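Local coordinates for twitching motility pilus retraction protein (Geobacter sulfurreducens PCA, PDB 5ZFQ) that probably hydrolyses ATP as a hexameric motor that drives retraction of the type IV pilus, the step behind twitching motility, at residues 209-214 against 230-235; 236-241 against 272-277. All coordinates share one frame; numbering follows the deposited sequence.

Contact 1 of 2, residues 209-214 against 230-235; sequences KSFKNA and ELRDLE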
loop_
_atom_site.group_PDB
_atom_site.type_symbol
_atom_site.label_atom_id
_atom_site.label_comp_id
_atom_site.label_asym_id
_atom_site.label_seq_id
_atom_site.Cartn_x
_atom_site.Cartn_y
_atom_site.Cartn_z
ATOM N N LYS A 209 -17.022 15.207 -8.492
ATOM C CA LYS A 209 -16.729 13.773 -8.356
ATOM C C LYS A 209 -16.535 13.329 -6.917
ATOM O O LYS A 209 -16.632 12.138 -6.619
ATOM C CB LYS A 209 -15.487 13.389 -9.161
ATOM C CG LYS A 209 -15.715 13.347 -10.674
ATOM C CD LYS A 209 -14.413 13.025 -11.401
ATOM C CE LYS A 209 -14.583 13.073 -12.908
ATOM N NZ LYS A 209 -13.256 12.979 -13.578
ATOM N N SER A 210 -16.271 14.282 -6.031
ATOM C CA SER A 210 -15.930 13.951 -4.658
ATOM C C SER A 210 -15.887 15.186 -3.791
ATOM O O SER A 210 -15.745 16.311 -4.296
ATOM C CB SER A 210 -14.569 13.243 -4.596
ATOM O OG SER A 210 -13.513 14.081 -5.042
ATOM N N PHE A 211 -15.989 14.976 -2.486
ATOM C CA PHE A 211 -15.716 16.043 -1.543
ATOM C C PHE A 211 -14.308 16.601 -1.739
ATOM O O PHE A 211 -14.084 17.802 -1.600
ATOM C CB PHE A 211 -15.873 15.555 -0.111
ATOM C CG PHE A 211 -17.285 15.385 0.309
ATOM C CD1 PHE A 211 -18.044 16.502 0.691
ATOM C CD2 PHE A 211 -17.867 14.115 0.344
ATOM C CE1 PHE A 211 -19.363 16.359 1.086
ATOM C CE2 PHE A 211 -19.193 13.959 0.745
ATOM C CZ PHE A 211 -19.944 15.074 1.116
ATOM N N LYS A 212 -13.367 15.719 -2.062
ATOM C CA LYS A 212 -11.968 16.105 -2.229
ATOM C C LYS A 212 -11.813 17.078 -3.400
ATOM O O LYS A 212 -11.147 18.115 -3.265
ATOM C CB LYS A 212 -11.091 14.864 -2.430
ATOM C CG LYS A 212 -9.623 15.139 -2.741
ATOM C CD LYS A 212 -9.076 14.155 -3.802
ATOM C CE LYS A 212 -8.085 14.818 -4.774
ATOM N NZ LYS A 212 -8.770 15.765 -5.721
ATOM N N ASN A 213 -12.429 16.749 -4.538
ATOM C CA ASN A 213 -12.421 17.644 -5.694
ATOM C C ASN A 213 -13.089 18.984 -5.373
ATOM O O ASN A 213 -12.531 20.048 -5.627
ATOM C CB ASN A 213 -13.122 16.989 -6.898
ATOM C CG ASN A 213 -12.193 16.116 -7.741
ATOM O OD1 ASN A 213 -11.079 15.776 -7.322
ATOM N ND2 ASN A 213 -12.668 15.723 -8.934
ATOM N N ALA A 214 -14.288 18.927 -4.807
ATOM C CA ALA A 214 -15.061 20.135 -4.594
ATOM C C ALA A 214 -14.406 21.065 -3.563
ATOM O O ALA A 214 -14.580 22.289 -3.611
ATOM C CB ALA A 214 -16.470 19.779 -4.172
ATOM N N GLU A 230 -20.073 15.767 5.559
ATOM C CA GLU A 230 -19.346 14.970 6.529
ATOM C C GLU A 230 -17.874 15.151 6.573
ATOM O O GLU A 230 -17.226 15.159 5.570
ATOM C CB GLU A 230 -19.618 13.474 6.325
ATOM C CG GLU A 230 -19.072 12.564 7.429
ATOM C CD GLU A 230 -19.701 11.170 7.463
ATOM O OE1 GLU A 230 -19.358 10.315 6.628
ATOM O OE2 GLU A 230 -20.550 10.902 8.327
ATOM N N LEU A 231 -17.349 15.255 7.767
ATOM C CA LEU A 231 -15.947 15.373 7.942
ATOM C C LEU A 231 -15.331 13.979 7.877
ATOM O O LEU A 231 -14.888 13.446 8.870
ATOM C CB LEU A 231 -15.645 16.037 9.273
ATOM C CG LEU A 231 -16.161 17.462 9.468
ATOM C CD1 LEU A 231 -15.566 18.100 10.687
ATOM C CD2 LEU A 231 -15.902 18.325 8.270
ATOM N N ARG A 232 -15.310 13.392 6.687
ATOM C CA ARG A 232 -14.738 12.068 6.456
ATOM C C ARG A 232 -13.256 11.999 6.836
ATOM O O ARG A 232 -12.843 11.211 7.684
ATOM C CB ARG A 232 -14.892 11.691 4.973
ATOM C CG ARG A 232 -16.299 11.300 4.519
ATOM C CD ARG A 232 -16.312 11.033 3.002
ATOM N NE ARG A 232 -17.583 10.570 2.405
ATOM C CZ ARG A 232 -18.827 10.958 2.724
ATOM N NH1 ARG A 232 -19.068 11.895 3.639
ATOM N NH2 ARG A 232 -19.855 10.422 2.074
ATOM N N ASP A 233 -12.474 12.859 6.194
ATOM C CA ASP A 233 -11.027 12.732 6.111
ATOM C C ASP A 233 -10.301 13.706 7.012
ATOM O O ASP A 233 -10.919 14.565 7.634
ATOM C CB ASP A 233 -10.589 12.999 4.681
ATOM C CG ASP A 233 -11.558 12.445 3.679
ATOM O OD1 ASP A 233 -11.548 11.216 3.435
ATOM O OD2 ASP A 233 -12.356 13.253 3.156
ATOM N N LEU A 234 -8.977 13.600 7.049
ATOM C CA LEU A 234 -8.156 14.652 7.646
ATOM C C LEU A 234 -8.208 15.887 6.752
ATOM O O LEU A 234 -8.169 17.031 7.228
ATOM C CB LEU A 234 -6.708 14.190 7.839
ATOM C CG LEU A 234 -6.454 13.122 8.907
ATOM C CD1 LEU A 234 -5.021 12.625 8.858
ATOM C CD2 LEU A 234 -6.771 13.674 10.278
ATOM N N GLU A 235 -8.314 15.634 5.450
ATOM C CA GLU A 235 -8.309 16.684 4.441
ATOM C C GLU A 235 -9.551 17.577 4.515
ATOM O O GLU A 235 -9.440 18.809 4.460
ATOM C CB GLU A 235 -8.190 16.063 3.050
ATOM C CG GLU A 235 -8.055 17.097 1.945
ATOM C CD GLU A 235 -7.500 16.519 0.649
ATOM O OE1 GLU A 235 -6.855 15.434 0.697
ATOM O OE2 GLU A 235 -7.692 17.165 -0.411
HETATM O O HOH W 1 -9.652 18.966 -1.058
#
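F211 and K212, in the first turn of helix 211-216, face E230, R232 and E235 across a gap with no backbone hydrogen bond, the nearest CA atoms being those of K212 and E235, 7.6 Å apart. The ring of F211 meets the guanidinium of R232: CE2 sits over the centre of one guanidinium face, 3.6 Å from CZ of R232. The two planes are inclined by 43°, too much for a parallel stack. An extended R232 chain from CG to NE brings that face against the CE2 corner of the ring, the side chains crossing at about a right angle. NH1 of R232 also pairs with OE1 of E230 at 3.4 Å, but this oxygen lies well out of the guanidinium plane, so charge alone links them.

Between K212 and E235, CG of K212 touches OE2 of E235 at 3.6 Å, and a water donates both to O of K212 (2.8 Å) and to OE2 of E235 (2.7 Å). The K212 chain bends so that NZ donates to OD1 of N213 at 2.8 Å, approaching in the carbonyl plane. S210 is the N-cap of its helix, with OG accepting from N of N213 at 166°. Helix 211-216 thus packs beside the strand-to-helix turn after strand 225-230 of a RecA-like α/β core, as expected for a secretion ATPase.

Contact 2 of 2, residues 236-241 against 272-277; sequences TIEAAL and PYQQPQ
E238 of helix 234-245 and Q274, close to the start of helix 275-285, meet through a single hydrogen bond, from NE2 of Q274 to OE2 of E238, 3.1 Å long. Each side chain spans its part of the gap in extended form. For Q274, CG stands anti to the backbone N and the chain continues nearly straight, which brings the amide nitrogen foremost to the carboxylate. E238 starts from a less regular first torsion, chi1 -104°, and is extended beyond CG. Its CB does not aim at the partner segment, and it is the remainder of the chain that carries the carboxylate across.

The groups do not lie flat against each other: the side chains cross at about a right angle, and the carboxylate and amide planes differ by 34°. OE2 accepts through its anti lone pair, on the side away from OE1, while the acceptor is tilted somewhat from the amide plane of Q274. An N-H...O angle of 149° agrees with a bond that is bent but genuine. Apart from CD of Q274, 4.1 Å from OE2, nothing else of the two side chains comes close, and the whole interface buries just 55 Å².

Around this bond, E238 also packs on F270, and Q274 lies against R265 of a second subunit. Q277, three residues on, is hydrogen-bonded to H255 and R265 of that subunit. Chemically, then, a neutral amide donates one N-H to a probably ionised carboxylate: a polar, directional link at the surface, with no ion pair or apolar packing between the partners.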
loop_
_atom_site.group_PDB
_atom_site.type_symbol
_atom_site.label_atom_id
_atom_site.label_comp_id
_atom_site.label_asym_id
_atom_site.label_seq_id
_atom_site.Cartn_x
_atom_site.Cartn_y
_atom_site.Cartn_z
ATOM N N THR A 236 -10.725 16.953 4.632
ATOM C CA THR A 236 -11.985 17.685 4.726
ATOM C C THR A 236 -12.054 18.523 6.014
ATOM O O THR A 236 -12.463 19.687 5.983
ATOM C CB THR A 236 -13.200 16.715 4.651
ATOM O OG1 THR A 236 -13.201 16.032 3.387
ATOM C CG2 THR A 236 -14.520 17.460 4.821
ATOM N N ILE A 237 -11.651 17.937 7.138
ATOM C CA ILE A 237 -11.606 18.665 8.401
ATOM C C ILE A 237 -10.705 19.908 8.307
ATOM O O ILE A 237 -11.048 21.002 8.801
ATOM C CB ILE A 237 -11.116 17.756 9.540
ATOM C CG1 ILE A 237 -12.106 16.633 9.790
ATOM C CG2 ILE A 237 -10.931 18.519 10.837
ATOM C CD1 ILE A 237 -11.650 15.718 10.901
ATOM N N GLU A 238 -9.565 19.728 7.649
ATOM C CA GLU A 238 -8.586 20.787 7.487
ATOM C C GLU A 238 -9.110 21.892 6.604
ATOM O O GLU A 238 -8.723 23.046 6.754
ATOM C CB GLU A 238 -7.294 20.229 6.897
ATOM C CG GLU A 238 -6.164 20.071 7.889
ATOM C CD GLU A 238 -5.021 19.280 7.296
ATOM O OE1 GLU A 238 -5.135 18.909 6.105
ATOM O OE2 GLU A 238 -4.021 19.017 8.005
ATOM N N ALA A 239 -9.978 21.535 5.669
ATOM C CA ALA A 239 -10.574 22.534 4.803
ATOM C C ALA A 239 -11.622 23.328 5.580
ATOM O O ALA A 239 -11.628 24.551 5.536
ATOM C CB ALA A 239 -11.180 21.885 3.565
ATOM N N ALA A 240 -12.495 22.621 6.297
ATOM C CA ALA A 240 -13.486 23.242 7.175
ATOM C C ALA A 240 -12.840 24.190 8.180
ATOM O O ALA A 240 -13.298 25.312 8.343
ATOM C CB ALA A 240 -14.300 22.168 7.921
ATOM N N LEU A 241 -11.789 23.729 8.859
ATOM C CA LEU A 241 -11.088 24.556 9.837
ATOM C C LEU A 241 -10.528 25.817 9.188
ATOM O O LEU A 241 -10.538 26.902 9.776
ATOM C CB LEU A 241 -9.972 23.763 10.506
ATOM C CG LEU A 241 -10.511 22.691 11.450
ATOM C CD1 LEU A 241 -9.425 21.708 11.892
ATOM C CD2 LEU A 241 -11.206 23.356 12.657
ATOM N N PRO A 272 -0.550 12.637 16.506
ATOM C CA PRO A 272 -0.291 13.186 17.844
ATOM C C PRO A 272 0.375 14.563 17.851
ATOM O O PRO A 272 0.035 15.384 18.704
ATOM C CB PRO A 272 0.631 12.131 18.466
ATOM C CG PRO A 272 0.135 10.852 17.881
ATOM C CD PRO A 272 -0.331 11.179 16.466
ATOM N N TYR A 273 1.290 14.822 16.920
ATOM C CA TYR A 273 2.005 16.105 16.904
ATOM C C TYR A 273 1.094 17.289 16.504
ATOM O O TYR A 273 1.347 18.446 16.862
ATOM C CB TYR A 273 3.233 16.032 15.971
ATOM C CG TYR A 273 2.962 15.720 14.497
ATOM C CD1 TYR A 273 2.351 16.661 13.658
ATOM C CD2 TYR A 273 3.351 14.497 13.936
ATOM C CE1 TYR A 273 2.113 16.390 12.315
ATOM C CE2 TYR A 273 3.128 14.211 12.584
ATOM C CZ TYR A 273 2.510 15.164 11.772
ATOM O OH TYR A 273 2.274 14.900 10.428
ATOM N N GLN A 274 0.032 16.987 15.764
ATOM C CA GLN A 274 -0.848 18.013 15.233
ATOM C C GLN A 274 -2.046 18.291 16.154
ATOM O O GLN A 274 -2.727 19.305 16.028
ATOM C CB GLN A 274 -1.325 17.600 13.839
ATOM C CG GLN A 274 -2.067 18.691 13.089
ATOM C CD GLN A 274 -2.099 18.443 11.590
ATOM O OE1 GLN A 274 -1.575 17.427 11.104
ATOM N NE2 GLN A 274 -2.720 19.374 10.844
ATOM N N GLN A 275 -2.289 17.387 17.090
ATOM C CA GLN A 275 -3.444 17.485 17.985
ATOM C C GLN A 275 -3.474 18.765 18.855
ATOM O O GLN A 275 -4.552 19.357 19.026
ATOM C CB GLN A 275 -3.522 16.223 18.871
ATOM C CG GLN A 275 -3.837 14.962 18.074
ATOM C CD GLN A 275 -4.131 13.760 18.944
ATOM O OE1 GLN A 275 -3.922 13.778 20.160
ATOM N NE2 GLN A 275 -4.641 12.709 18.321
ATOM N N PRO A 276 -2.315 19.194 19.411
ATOM C CA PRO A 276 -2.288 20.522 20.042
ATOM C C PRO A 276 -2.654 21.694 19.106
ATOM O O PRO A 276 -3.242 22.670 19.588
ATOM C CB PRO A 276 -0.836 20.642 20.520
ATOM C CG PRO A 276 -0.448 19.264 20.820
ATOM C CD PRO A 276 -1.088 18.438 19.736
ATOM N N GLN A 277 -2.326 21.615 17.814
ATOM C CA GLN A 277 -2.746 22.670 16.887
ATOM C C GLN A 277 -4.274 22.668 16.676
ATOM O O GLN A 277 -4.940 23.720 16.745
ATOM C CB GLN A 277 -2.070 22.538 15.522
ATOM C CG GLN A 277 -2.573 23.636 14.581
ATOM C CD GLN A 277 -2.198 23.455 13.126
ATOM O OE1 GLN A 277 -1.650 22.433 12.729
ATOM N NE2 GLN A 277 -2.495 24.464 12.322
#

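In the fold
Running from the N terminus, the chain reaches contact 1 first: helix 211-216 is followed by strand 225-230, and the turn into helix 234-245 comes back to it, closing a loop with 15 residues between the segments. Contact 2 starts where contact 1 ends, on the same helix, and closes a longer loop through strand 249-254 and helix 259-268 to the start of helix 275-285. The two loops are therefore in series, neither nesting nor crossing. Helix 234-245 is the shared element, and L231 packs on I237, with CB to CG1 at 3.6 Å. Together the contacts tie helix 211-216, helix 234-245 and the start of helix 275-285 together, on one side of the chain's centre, and both touch the second subunit.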